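Local coordinates for protein xylulose kinase (Escherichia coli, PDB 2ITM) that phosphorylates D-xylulose to D-xylulose 5-phosphate with ATP, as a homodimeric sugar kinase of the FGGY family, at residues A[110-115]-A[185-190]; A[212-217]-A[222-227]; A[285-290]-A[381-386]; A[297-302]-A[308-313]. All coordinates share one frame; numbering follows the deposited sequence.

Contact 1 (A[110-115]-A[185-190]); sequences ARVPQS and SDVMLQ
Met188 reaches from its short helix into the turn that follows helix 102-111, where Val112 and Ser115 receive it. CB and CG only carry the chain across, and the touching begins at the sulfur. With CG anti to the carbonyl carbon (chi1 -72°), the bend at chi2 sends SD over to the turn, 3.8 Å from Val112 CG1 and 3.8 Å from Ser115 CB. Beyond SD the bend at chi3 turns the chain back, leaving CE 4.0 Å from Ser115 CB, beside rather than beyond the sulfur. A flexible, polarisable methionine suits a place where two differently shaped neighbours must be met by one chain. The segment 110-115 is the end of helix 102-111 and a type I beta turn from Val112 to Ser115, closed by the bond from Ser115 N to Val112 O; it belongs to the N-terminal FGGY domain, as does helix 186-190. Val112, the first residue to leave helical angles, sets CG1 anti to its own N (chi1 -166°), which aims that methyl at the second helix. There it meets Val187 CG1 at 3.6 Å, the two branched side chains crossing obliquely. Leu108 of helix 102-111 also packs on Met188. At the start of helix 186-190, Ser185 is the N-cap: its OG accepts from Met188 N at 3.1 Å, with an N-H...O angle of 160°, occupying an amide of the first helical turn.

Contact 2 (A[212-217]-A[222-227]); sequences LLPEVA and MATVPV
A tight helix-to-strand connection in the N-terminal FGGY domain brings 212-217 against 222-227: helix 214-220 packs on the chain that leads into strand 226-232. Leu212, just ahead of the helix, is the main link. Its backbone N donates to Val225 O at 3.0 Å, with an N-H...O angle of 160°, while its side chain divides between two neighbours. CD1 meets Met222 CG at 3.7 Å, and CD2 meets Val227 CG2 at 3.8 Å; each time the leucine lies nearly perpendicular to its partner. A forked residue suits this spot because each methyl can serve a different partner. Met222 holds CG between its backbone N and carbonyl carbon (chi1 57°) and bends at chi3, which brings SD and CE round to the same Leu212 methyl. Cut back to an alanine, Leu212 would probably leave Met222 and Val227 without the methyls between them and open a gap beside the chain entering strand 226-232. At the other end, Met222 N donates to Ala217 O at 3.0 Å, approaching from above the carbonyl plane. Ala217 CB lies 3.2 Å from Met222 O and 3.6 Å from Ala223 O, a closeness that suits a small residue. Thr224, centre of an inverse gamma turn, sets CB 3.5 Å from Leu212 O and CG2 near Pro214. Around the unit, helix 45-62 meets Met222 through Met56 and Val216 through Trp49, helix 152-161 packs on Val227, and strand 226-232 runs between strands 70-75 and 208-211 of the sheet.

Contact 3 (A[285-290]-A[381-386]); sequences WHLMSV and HACGIK. With XUL (D-xylulose), chain C.
Leu287 is the whole of strand 285-291's share in this contact, and a single methyl does the touching. Its CD2 lies 3.5 Å from Cys383 CB and 3.6 Å from Ile385 CG1, with Ile385 CD1 a little farther off at 4.0 Å. The leucine and isoleucine lie alongside each other, pointing opposite ways. Ile385 has CG1 anti to its carbonyl carbon (chi1 -57°), which places that branch against the leucine. These apolar groups suit a place where the loop covers one face of a sheet; Val274 and Ser276 also pack on Leu287, and Val380 on Ile385.

The outer side of the loop is looser. Ala382, Gly384 and Lys386 are exposed, and the turn is held in part by its own backbone: His381 O accepts from both Gly384 N and Ile385 N, which arrive from the same face of its plane. Gly384 has positive phi (125°), and at its backbone angles any CB would collide with the carbonyl oxygen of Cys383, reason enough for glycine here.

On the other face of the strand Met288 points to the sugar, its bent chain bringing CE to 3.4 Å from O2 of D-xylulose. Met77, His78 and Asp233, the last the probable proton acceptor, hydrogen-bond the same sugar. One strand of the C-terminal FGGY domain's sheet thus presents one face to the packed loop and the other to the substrate pocket of this actin-like ATPase fold.

Contact 4 (A[297-302]-A[308-313]); sequences CLDWAA and SNVPAL
Leu313 makes most of the apolar contacts between helix 294-304 and helix 310-316. Its CG is anti to the backbone N (chi1 163°), so that both methyls reach the first helix: CD1 lies 4.0 Å from Ala301 CB, and CD2 lies 4.4 Å from Leu298 CD2. Ala302 CB stands 4.4 Å from Leu313 CB. Alanines keep this helix surface low enough for the leucine to lie over it, and a glycine in place of Leu313 would probably remove the methyls packed beside Ala301 and Leu298 and leave a gap between the helices.

Oxygens are approached too. Leu298 O, already engaged by Ala302 N, is 3.7 Å from Leu313 CD2. Val310 CG2, which also faces Leu298 CB, comes tightly to 3.2 Å from Asp299 OD2, a close steric approach rather than a bond, where the carboxylate is exposed; Arg398 is its weak, distant ionic partner.

Helix 358-381 lies against Leu298, Ala301 and Leu313, while Trp300, on the far side of its helix, meets His354 of the second subunit. The arrangement is a pair of successive helices joined by a short link within the C-terminal FGGY domain, one of them reaching the dimer interface.

In the fold
The four contacts follow the two-domain plan of the FGGY kinases. Contacts 1 and 2 lie in the N-terminal FGGY domain, their centres 38 Å apart; contacts 3 and 4 lie in the C-terminal one, 30 Å apart between centres. Contact 1 closes before contact 2 opens, and both precede the other pair; contact 4 is nested inside the loop closed by contact 3. Contact 2 includes the start of strand 226-232, an inner strand of the six-stranded sheet; contact 3 uses strand 285-291, inside the seven-stranded sheet. The sugar pocket draws on both domains, Met77, His78 and Asp233 from the first and Met288 of contact 3 from the second, while contacts 1, 2 and 4 are structural packing away from it.

Contact 1 (A[110-115]-A[185-190])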
loop_
_atom_site.group_PDB
_atom_site.type_symbol
_atom_site.label_atom_id
_atom_site.label_comp_id
_atom_site.label_asym_id
_atom_site.label_seq_id
_atom_site.Cartn_x
_atom_site.Cartn_y
_atom_site.Cartn_z
ATOM N N ALA A 110 -1.658 -38.633 -0.601
ATOM C CA ALA A 110 -2.295 -39.475 0.367
ATOM C C ALA A 110 -2.170 -40.909 -0.106
ATOM O O ALA A 110 -1.867 -41.791 0.648
ATOM C CB ALA A 110 -3.703 -39.107 0.515
ATOM N N ARG A 111 -2.414 -41.111 -1.388
ATOM C CA ARG A 111 -2.318 -42.425 -1.998
ATOM C C ARG A 111 -0.911 -42.959 -1.926
ATOM O O ARG A 111 -0.730 -44.074 -1.619
ATOM C CB ARG A 111 -2.692 -42.360 -3.460
ATOM C CG ARG A 111 -4.055 -42.702 -3.814
ATOM C CD ARG A 111 -4.295 -42.547 -5.296
ATOM N NE ARG A 111 -5.637 -42.114 -5.611
ATOM C CZ ARG A 111 -6.233 -42.320 -6.749
ATOM N NH1 ARG A 111 -5.602 -42.937 -7.712
ATOM N NH2 ARG A 111 -7.462 -41.914 -6.931
ATOM N N VAL A 112 0.082 -42.163 -2.224
ATOM C CA VAL A 112 1.448 -42.634 -2.184
ATOM C C VAL A 112 2.265 -41.940 -1.133
ATOM O O VAL A 112 2.955 -41.012 -1.388
ATOM C CB VAL A 112 2.127 -42.556 -3.538
ATOM C CG1 VAL A 112 3.353 -43.314 -3.539
ATOM C CG2 VAL A 112 1.249 -43.066 -4.573
ATOM N N PRO A 113 2.140 -42.450 0.077
ATOM C CA PRO A 113 2.794 -41.946 1.271
ATOM C C PRO A 113 4.261 -41.638 1.085
ATOM O O PRO A 113 4.799 -40.717 1.670
ATOM C CB PRO A 113 2.653 -43.127 2.206
ATOM C CG PRO A 113 1.997 -44.133 1.455
ATOM C CD PRO A 113 2.250 -43.909 0.045
ATOM N N GLN A 114 4.894 -42.429 0.256
ATOM C CA GLN A 114 6.283 -42.221 -0.016
ATOM C C GLN A 114 6.563 -41.399 -1.261
ATOM O O GLN A 114 7.664 -41.342 -1.734
ATOM C CB GLN A 114 6.967 -43.540 -0.080
ATOM C CG GLN A 114 7.377 -43.998 1.273
ATOM C CD GLN A 114 8.395 -45.065 1.186
ATOM O OE1 GLN A 114 8.219 -46.027 0.479
ATOM N NE2 GLN A 114 9.479 -44.889 1.885
ATOM N N SER A 115 5.548 -40.753 -1.774
ATOM C CA SER A 115 5.748 -39.972 -2.950
ATOM C C SER A 115 6.826 -38.939 -2.894
ATOM O O SER A 115 7.537 -38.803 -3.824
ATOM C CB SER A 115 4.461 -39.427 -3.472
ATOM O OG SER A 115 4.290 -38.114 -3.068
ATOM N N SER A 185 8.930 -44.880 -11.879
ATOM C CA SER A 185 8.484 -45.472 -10.629
ATOM C C SER A 185 7.146 -46.170 -10.781
ATOM O O SER A 185 6.122 -45.528 -10.963
ATOM C CB SER A 185 8.374 -44.408 -9.547
ATOM O OG SER A 185 7.524 -44.813 -8.492
ATOM N N ASP A 186 7.170 -47.491 -10.693
ATOM C CA ASP A 186 5.981 -48.296 -10.885
ATOM C C ASP A 186 4.896 -47.881 -9.903
ATOM O O ASP A 186 3.721 -47.828 -10.241
ATOM C CB ASP A 186 6.315 -49.781 -10.739
ATOM C CG ASP A 186 7.013 -50.357 -11.963
ATOM O OD1 ASP A 186 7.019 -49.706 -13.015
ATOM O OD2 ASP A 186 7.575 -51.464 -11.960
ATOM N N VAL A 187 5.316 -47.566 -8.692
ATOM C CA VAL A 187 4.424 -47.096 -7.647
ATOM C C VAL A 187 3.678 -45.834 -8.058
ATOM O O VAL A 187 2.487 -45.738 -7.928
ATOM C CB VAL A 187 5.199 -46.794 -6.345
ATOM C CG1 VAL A 187 4.296 -46.266 -5.300
ATOM C CG2 VAL A 187 5.899 -48.046 -5.879
ATOM N N MET A 188 4.414 -44.862 -8.568
ATOM C CA MET A 188 3.832 -43.589 -8.911
ATOM C C MET A 188 2.870 -43.721 -10.096
ATOM O O MET A 188 1.850 -43.055 -10.146
ATOM C CB MET A 188 4.925 -42.554 -9.170
ATOM C CG MET A 188 5.659 -42.090 -7.925
ATOM S SD MET A 188 4.606 -41.483 -6.607
ATOM C CE MET A 188 3.871 -40.093 -7.418
ATOM N N LEU A 189 3.205 -44.621 -11.041
ATOM C CA LEU A 189 2.428 -44.822 -12.258
ATOM C C LEU A 189 1.160 -45.567 -11.990
ATOM O O LEU A 189 0.097 -45.157 -12.405
ATOM C CB LEU A 189 3.248 -45.583 -13.297
ATOM C CG LEU A 189 4.363 -44.827 -14.025
ATOM C CD1 LEU A 189 5.496 -45.726 -14.450
ATOM C CD2 LEU A 189 3.818 -44.055 -15.200
ATOM N N GLN A 190 1.271 -46.674 -11.281
ATOM C CA GLN A 190 0.105 -47.411 -10.830
ATOM C C GLN A 190 -0.919 -46.507 -10.163
ATOM O O GLN A 190 -2.100 -46.572 -10.453
ATOM C CB GLN A 190 0.526 -48.533 -9.889
ATOM C CG GLN A 190 0.387 -49.912 -10.487
ATOM C CD GLN A 190 1.665 -50.722 -10.438
ATOM O OE1 GLN A 190 2.427 -50.636 -9.481
ATOM N NE2 GLN A 190 1.890 -51.527 -11.465
#

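Contact 2 (A[212-217]-A[222-227])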
loop_
_atom_site.group_PDB
_atom_site.type_symbol
_atom_site.label_atom_id
_atom_site.label_comp_id
_atom_site.label_asym_id
_atom_site.label_seq_id
_atom_site.Cartn_x
_atom_site.Cartn_y
_atom_site.Cartn_z
ATOM N N LEU A 212 16.083 -36.969 -37.515
ATOM C CA LEU A 212 15.025 -36.358 -38.294
ATOM C C LEU A 212 14.507 -37.316 -39.338
ATOM O O LEU A 212 15.268 -37.956 -40.037
ATOM C CB LEU A 212 15.483 -35.075 -38.968
ATOM C CG LEU A 212 16.119 -33.964 -38.155
ATOM C CD1 LEU A 212 16.417 -32.792 -39.048
ATOM C CD2 LEU A 212 15.266 -33.557 -36.990
ATOM N N LEU A 213 13.191 -37.391 -39.431
ATOM C CA LEU A 213 12.530 -37.965 -40.579
ATOM C C LEU A 213 12.924 -37.267 -41.872
ATOM O O LEU A 213 12.999 -36.056 -41.936
ATOM C CB LEU A 213 11.016 -37.933 -40.392
ATOM C CG LEU A 213 10.497 -38.586 -39.117
ATOM C CD1 LEU A 213 9.206 -37.992 -38.713
ATOM C CD2 LEU A 213 10.420 -40.064 -39.291
ATOM N N PRO A 214 13.167 -38.071 -42.894
ATOM C CA PRO A 214 13.377 -37.579 -44.267
ATOM C C PRO A 214 12.469 -36.437 -44.683
ATOM O O PRO A 214 12.950 -35.435 -45.166
ATOM C CB PRO A 214 13.095 -38.830 -45.082
ATOM C CG PRO A 214 13.479 -39.918 -44.213
ATOM C CD PRO A 214 12.996 -39.529 -42.866
ATOM N N GLU A 215 11.169 -36.589 -44.498
ATOM C CA GLU A 215 10.250 -35.538 -44.888
ATOM C C GLU A 215 10.542 -34.252 -44.132
ATOM O O GLU A 215 10.513 -33.181 -44.699
ATOM C CB GLU A 215 8.804 -35.974 -44.676
ATOM C CG GLU A 215 8.390 -37.202 -45.470
ATOM C CD GLU A 215 8.826 -38.506 -44.822
ATOM O OE1 GLU A 215 9.167 -38.491 -43.637
ATOM O OE2 GLU A 215 8.847 -39.547 -45.526
ATOM N N VAL A 216 10.819 -34.382 -42.841
ATOM C CA VAL A 216 11.165 -33.245 -41.999
ATOM C C VAL A 216 12.522 -32.628 -42.366
ATOM O O VAL A 216 12.629 -31.430 -42.541
ATOM C CB VAL A 216 11.115 -33.616 -40.498
ATOM C CG1 VAL A 216 11.554 -32.468 -39.650
ATOM C CG2 VAL A 216 9.729 -34.058 -40.095
ATOM N N ALA A 217 13.540 -33.465 -42.481
ATOM C CA ALA A 217 14.855 -33.018 -42.897
ATOM C C ALA A 217 14.773 -32.220 -44.190
ATOM O O ALA A 217 15.249 -31.105 -44.266
ATOM C CB ALA A 217 15.771 -34.184 -43.063
ATOM N N MET A 222 17.916 -29.794 -44.466
ATOM C CA MET A 222 19.003 -30.431 -43.766
ATOM C C MET A 222 19.072 -31.933 -43.962
ATOM O O MET A 222 18.156 -32.536 -44.490
ATOM C CB MET A 222 19.033 -30.028 -42.286
ATOM C CG MET A 222 17.781 -30.303 -41.496
ATOM S SD MET A 222 17.522 -29.157 -40.130
ATOM C CE MET A 222 18.869 -29.666 -39.087
ATOM N N ALA A 223 20.175 -32.521 -43.530
ATOM C CA ALA A 223 20.336 -33.977 -43.479
ATOM C C ALA A 223 19.469 -34.622 -42.402
ATOM O O ALA A 223 19.048 -33.954 -41.475
ATOM C CB ALA A 223 21.785 -34.327 -43.272
ATOM N N THR A 224 19.214 -35.919 -42.534
ATOM C CA THR A 224 18.505 -36.669 -41.508
ATOM C C THR A 224 19.342 -36.770 -40.250
ATOM O O THR A 224 19.768 -37.840 -39.858
ATOM C CB THR A 224 18.112 -38.073 -41.988
ATOM O OG1 THR A 224 19.267 -38.779 -42.444
ATOM C CG2 THR A 224 17.230 -38.000 -43.189
ATOM N N VAL A 225 19.562 -35.622 -39.631
ATOM C CA VAL A 225 20.544 -35.437 -38.579
ATOM C C VAL A 225 20.112 -36.099 -37.266
ATOM O O VAL A 225 18.933 -36.199 -36.981
ATOM C CB VAL A 225 20.766 -33.929 -38.371
ATOM C CG1 VAL A 225 20.481 -33.504 -36.962
ATOM C CG2 VAL A 225 22.122 -33.499 -38.854
ATOM N N PRO A 226 21.078 -36.545 -36.468
ATOM C CA PRO A 226 20.783 -37.172 -35.179
ATOM C C PRO A 226 20.219 -36.192 -34.158
ATOM O O PRO A 226 20.626 -35.040 -34.114
ATOM C CB PRO A 226 22.143 -37.681 -34.719
ATOM C CG PRO A 226 23.101 -37.310 -35.767
ATOM C CD PRO A 226 22.512 -36.264 -36.603
ATOM N N VAL A 227 19.267 -36.651 -33.361
ATOM C CA VAL A 227 18.601 -35.805 -32.394
ATOM C C VAL A 227 18.867 -36.288 -30.979
ATOM O O VAL A 227 18.684 -37.450 -30.686
ATOM C CB VAL A 227 17.093 -35.797 -32.610
ATOM C CG1 VAL A 227 16.407 -34.985 -31.536
ATOM C CG2 VAL A 227 16.745 -35.316 -33.988
#

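Contact 3 (A[285-290]-A[381-386])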
loop_
_atom_site.group_PDB
_atom_site.type_symbol
_atom_site.label_atom_id
_atom_site.label_comp_id
_atom_site.label_asym_id
_atom_site.label_seq_id
_atom_site.Cartn_x
_atom_site.Cartn_y
_atom_site.Cartn_z
ATOM N N TRP A 285 22.519 -34.298 -10.972
ATOM C CA TRP A 285 21.270 -33.972 -10.304
ATOM C C TRP A 285 21.316 -32.502 -9.883
ATOM O O TRP A 285 22.377 -31.927 -9.771
ATOM C CB TRP A 285 21.126 -34.826 -9.050
ATOM C CG TRP A 285 20.613 -36.184 -9.259
ATOM C CD1 TRP A 285 19.326 -36.552 -9.325
ATOM C CD2 TRP A 285 21.379 -37.371 -9.399
ATOM N NE1 TRP A 285 19.225 -37.906 -9.506
ATOM C CE2 TRP A 285 20.484 -38.430 -9.559
ATOM C CE3 TRP A 285 22.742 -37.648 -9.410
ATOM C CZ2 TRP A 285 20.900 -39.732 -9.725
ATOM C CZ3 TRP A 285 23.151 -38.934 -9.573
ATOM C CH2 TRP A 285 22.238 -39.965 -9.726
ATOM N N HIS A 286 20.160 -31.912 -9.623
ATOM C CA HIS A 286 20.077 -30.504 -9.263
ATOM C C HIS A 286 18.899 -30.125 -8.385
ATOM O O HIS A 286 17.879 -30.800 -8.354
ATOM C CB HIS A 286 20.129 -29.598 -10.491
ATOM C CG HIS A 286 18.809 -29.397 -11.165
ATOM N ND1 HIS A 286 18.408 -30.139 -12.249
ATOM C CD2 HIS A 286 17.807 -28.525 -10.920
ATOM C CE1 HIS A 286 17.214 -29.737 -12.637
ATOM N NE2 HIS A 286 16.828 -28.759 -11.845
ATOM N N LEU A 287 19.065 -29.027 -7.669
ATOM C CA LEU A 287 17.980 -28.395 -6.958
ATOM C C LEU A 287 17.579 -27.155 -7.723
ATOM O O LEU A 287 18.375 -26.575 -8.437
ATOM C CB LEU A 287 18.411 -28.013 -5.546
ATOM C CG LEU A 287 18.143 -28.993 -4.417
ATOM C CD1 LEU A 287 18.287 -30.391 -4.872
ATOM C CD2 LEU A 287 19.057 -28.728 -3.267
ATOM N N MET A 288 16.334 -26.753 -7.566
ATOM C CA MET A 288 15.898 -25.480 -8.100
ATOM C C MET A 288 14.771 -24.845 -7.302
ATOM O O MET A 288 14.005 -25.523 -6.635
ATOM C CB MET A 288 15.581 -25.579 -9.598
ATOM C CG MET A 288 14.135 -25.774 -9.948
ATOM S SD MET A 288 13.158 -24.292 -9.712
ATOM C CE MET A 288 12.358 -24.150 -11.284
ATOM N N SER A 289 14.709 -23.526 -7.370
ATOM C CA SER A 289 13.665 -22.773 -6.722
ATOM C C SER A 289 13.300 -21.575 -7.564
ATOM O O SER A 289 14.167 -20.863 -8.040
ATOM C CB SER A 289 14.116 -22.332 -5.339
ATOM O OG SER A 289 13.093 -21.642 -4.684
ATOM N N VAL A 290 12.009 -21.367 -7.749
ATOM C CA VAL A 290 11.539 -20.146 -8.352
ATOM C C VAL A 290 11.944 -18.966 -7.487
ATOM O O VAL A 290 11.842 -19.009 -6.276
ATOM C CB VAL A 290 10.041 -20.154 -8.625
ATOM C CG1 VAL A 290 9.618 -18.880 -9.280
ATOM C CG2 VAL A 290 9.687 -21.302 -9.506
ATOM N N HIS A 381 20.549 -23.829 -0.050
ATOM C CA HIS A 381 21.818 -24.239 0.509
ATOM C C HIS A 381 21.610 -25.177 1.690
ATOM O O HIS A 381 22.320 -26.148 1.843
ATOM C CB HIS A 381 22.664 -23.028 0.865
ATOM C CG HIS A 381 23.041 -22.195 -0.320
ATOM N ND1 HIS A 381 23.519 -20.911 -0.209
ATOM C CD2 HIS A 381 23.003 -22.465 -1.643
ATOM C CE1 HIS A 381 23.766 -20.429 -1.411
ATOM N NE2 HIS A 381 23.461 -21.353 -2.300
ATOM N N ALA A 382 20.597 -24.892 2.489
ATOM C CA ALA A 382 20.288 -25.686 3.657
ATOM C C ALA A 382 19.955 -27.129 3.292
ATOM O O ALA A 382 19.935 -28.006 4.146
ATOM C CB ALA A 382 19.155 -25.053 4.419
ATOM N N CYS A 383 19.681 -27.352 2.012
ATOM C CA CYS A 383 19.292 -28.661 1.525
ATOM C C CYS A 383 20.538 -29.518 1.364
ATOM O O CYS A 383 20.459 -30.732 1.319
ATOM C CB CYS A 383 18.524 -28.554 0.202
ATOM S SG CYS A 383 16.874 -27.843 0.310
ATOM N N GLY A 384 21.686 -28.856 1.290
ATOM C CA GLY A 384 22.969 -29.509 1.128
ATOM C C GLY A 384 23.769 -29.015 -0.061
ATOM O O GLY A 384 24.573 -29.747 -0.605
ATOM N N ILE A 385 23.547 -27.774 -0.465
ATOM C CA ILE A 385 24.326 -27.164 -1.531
ATOM C C ILE A 385 25.318 -26.169 -0.958
ATOM O O ILE A 385 24.965 -25.350 -0.129
ATOM C CB ILE A 385 23.400 -26.454 -2.543
ATOM C CG1 ILE A 385 22.371 -27.423 -3.114
ATOM C CG2 ILE A 385 24.203 -25.820 -3.649
ATOM C CD1 ILE A 385 22.819 -28.135 -4.337
ATOM N N LYS A 386 26.562 -26.241 -1.400
ATOM C CA LYS A 386 27.584 -25.324 -0.926
ATOM C C LYS A 386 28.460 -24.785 -2.046
ATOM O O LYS A 386 29.466 -25.377 -2.407
ATOM C CB LYS A 386 28.434 -25.986 0.156
ATOM C CG LYS A 386 29.540 -25.117 0.736
ATOM C CD LYS A 386 29.041 -23.776 1.208
ATOM C CE LYS A 386 29.704 -22.645 0.445
ATOM N NZ LYS A 386 28.757 -21.544 0.087
HETATM C C1 XUL C . 9.066 -25.622 -12.708
HETATM C C2 XUL C . 9.750 -24.519 -13.497
HETATM C C3 XUL C . 9.945 -24.711 -14.960
HETATM C C4 XUL C . 9.067 -23.682 -15.621
HETATM C C5 XUL C . 8.810 -23.976 -17.084
HETATM O O1 XUL C . 9.985 -26.612 -12.324
HETATM O O2 XUL C . 9.659 -23.190 -13.033
HETATM O O3 XUL C . 9.412 -25.968 -15.260
HETATM O O4 XUL C . 7.864 -23.733 -14.905
HETATM O O5 XUL C . 9.430 -25.177 -17.419
#

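Contact 4 (A[297-302]-A[308-313])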
loop_
_atom_site.group_PDB
_atom_site.type_symbol
_atom_site.label_atom_id
_atom_site.label_comp_id
_atom_site.label_asym_id
_atom_site.label_seq_id
_atom_site.Cartn_x
_atom_site.Cartn_y
_atom_site.Cartn_z
ATOM N N CYS A 297 11.533 -6.563 -11.316
ATOM C CA CYS A 297 11.323 -5.773 -10.109
ATOM C C CYS A 297 12.007 -4.413 -10.218
ATOM O O CYS A 297 11.364 -3.379 -10.098
ATOM C CB CYS A 297 11.811 -6.531 -8.877
ATOM S SG CYS A 297 10.651 -7.755 -8.232
ATOM N N LEU A 298 13.307 -4.438 -10.488
ATOM C CA LEU A 298 14.097 -3.242 -10.736
ATOM C C LEU A 298 13.460 -2.299 -11.747
ATOM O O LEU A 298 13.415 -1.099 -11.542
ATOM C CB LEU A 298 15.490 -3.616 -11.215
ATOM C CG LEU A 298 16.453 -4.218 -10.209
ATOM C CD1 LEU A 298 17.881 -4.032 -10.679
ATOM C CD2 LEU A 298 16.249 -3.634 -8.826
ATOM N N ASP A 299 12.985 -2.854 -12.843
ATOM C CA ASP A 299 12.269 -2.059 -13.818
ATOM C C ASP A 299 11.073 -1.374 -13.188
ATOM O O ASP A 299 10.687 -0.284 -13.588
ATOM C CB ASP A 299 11.837 -2.918 -14.998
ATOM C CG ASP A 299 12.983 -3.266 -15.906
ATOM O OD1 ASP A 299 12.936 -4.336 -16.523
ATOM O OD2 ASP A 299 13.978 -2.539 -16.065
ATOM N N TRP A 300 10.487 -2.025 -12.196
ATOM C CA TRP A 300 9.230 -1.563 -11.635
ATOM C C TRP A 300 9.488 -0.478 -10.602
ATOM O O TRP A 300 8.921 0.602 -10.695
ATOM C CB TRP A 300 8.425 -2.733 -11.065
ATOM C CG TRP A 300 7.308 -2.344 -10.168
ATOM C CD1 TRP A 300 6.032 -2.063 -10.524
ATOM C CD2 TRP A 300 7.362 -2.215 -8.753
ATOM N NE1 TRP A 300 5.284 -1.759 -9.417
ATOM C CE2 TRP A 300 6.086 -1.841 -8.315
ATOM C CE3 TRP A 300 8.374 -2.377 -7.797
ATOM C CZ2 TRP A 300 5.792 -1.619 -6.978
ATOM C CZ3 TRP A 300 8.081 -2.152 -6.474
ATOM C CH2 TRP A 300 6.808 -1.787 -6.072
ATOM N N ALA A 301 10.371 -0.754 -9.650
ATOM C CA ALA A 301 10.934 0.290 -8.815
ATOM C C ALA A 301 11.327 1.580 -9.512
ATOM O O ALA A 301 11.265 2.647 -8.929
ATOM C CB ALA A 301 12.199 -0.189 -8.136
ATOM N N ALA A 302 11.714 1.455 -10.772
ATOM C CA ALA A 302 12.039 2.599 -11.598
ATOM C C ALA A 302 10.791 3.353 -11.982
ATOM O O ALA A 302 10.654 4.525 -11.678
ATOM C CB ALA A 302 12.797 2.166 -12.829
ATOM N N SER A 308 13.501 6.928 -14.548
ATOM C CA SER A 308 13.393 6.768 -15.991
ATOM C C SER A 308 13.902 5.399 -16.415
ATOM O O SER A 308 13.308 4.726 -17.249
ATOM C CB SER A 308 14.200 7.854 -16.693
ATOM O OG SER A 308 13.888 7.915 -18.070
ATOM N N ASN A 309 15.009 4.995 -15.818
ATOM C CA ASN A 309 15.774 3.869 -16.300
ATOM C C ASN A 309 16.484 3.214 -15.133
ATOM O O ASN A 309 16.539 3.763 -14.038
ATOM C CB ASN A 309 16.795 4.337 -17.329
ATOM C CG ASN A 309 17.642 5.469 -16.812
ATOM O OD1 ASN A 309 17.223 6.616 -16.786
ATOM N ND2 ASN A 309 18.847 5.146 -16.384
ATOM N N VAL A 310 17.017 2.027 -15.363
ATOM C CA VAL A 310 17.389 1.182 -14.258
ATOM C C VAL A 310 18.587 1.755 -13.540
ATOM O O VAL A 310 19.000 1.259 -12.501
ATOM C CB VAL A 310 17.643 -0.249 -14.683
ATOM C CG1 VAL A 310 18.738 -0.829 -13.864
ATOM C CG2 VAL A 310 16.403 -1.062 -14.502
ATOM N N PRO A 311 19.134 2.822 -14.093
ATOM C CA PRO A 311 20.300 3.439 -13.516
ATOM C C PRO A 311 20.040 4.824 -12.966
ATOM O O PRO A 311 20.728 5.231 -12.041
ATOM C CB PRO A 311 21.252 3.499 -14.704
ATOM C CG PRO A 311 20.831 2.403 -15.527
ATOM C CD PRO A 311 19.349 2.483 -15.502
ATOM N N ALA A 312 19.063 5.536 -13.508
ATOM C CA ALA A 312 18.411 6.577 -12.731
ATOM C C ALA A 312 18.158 6.015 -11.354
ATOM O O ALA A 312 18.611 6.539 -10.350
ATOM C CB ALA A 312 17.141 7.001 -13.378
ATOM N N LEU A 313 17.426 4.923 -11.321
ATOM C CA LEU A 313 17.031 4.333 -10.067
ATOM C C LEU A 313 18.251 4.101 -9.195
ATOM O O LEU A 313 18.379 4.682 -8.136
ATOM C CB LEU A 313 16.303 3.027 -10.322
ATOM C CG LEU A 313 16.202 2.132 -9.108
ATOM C CD1 LEU A 313 15.091 2.612 -8.234
ATOM C CD2 LEU A 313 15.965 0.724 -9.537
#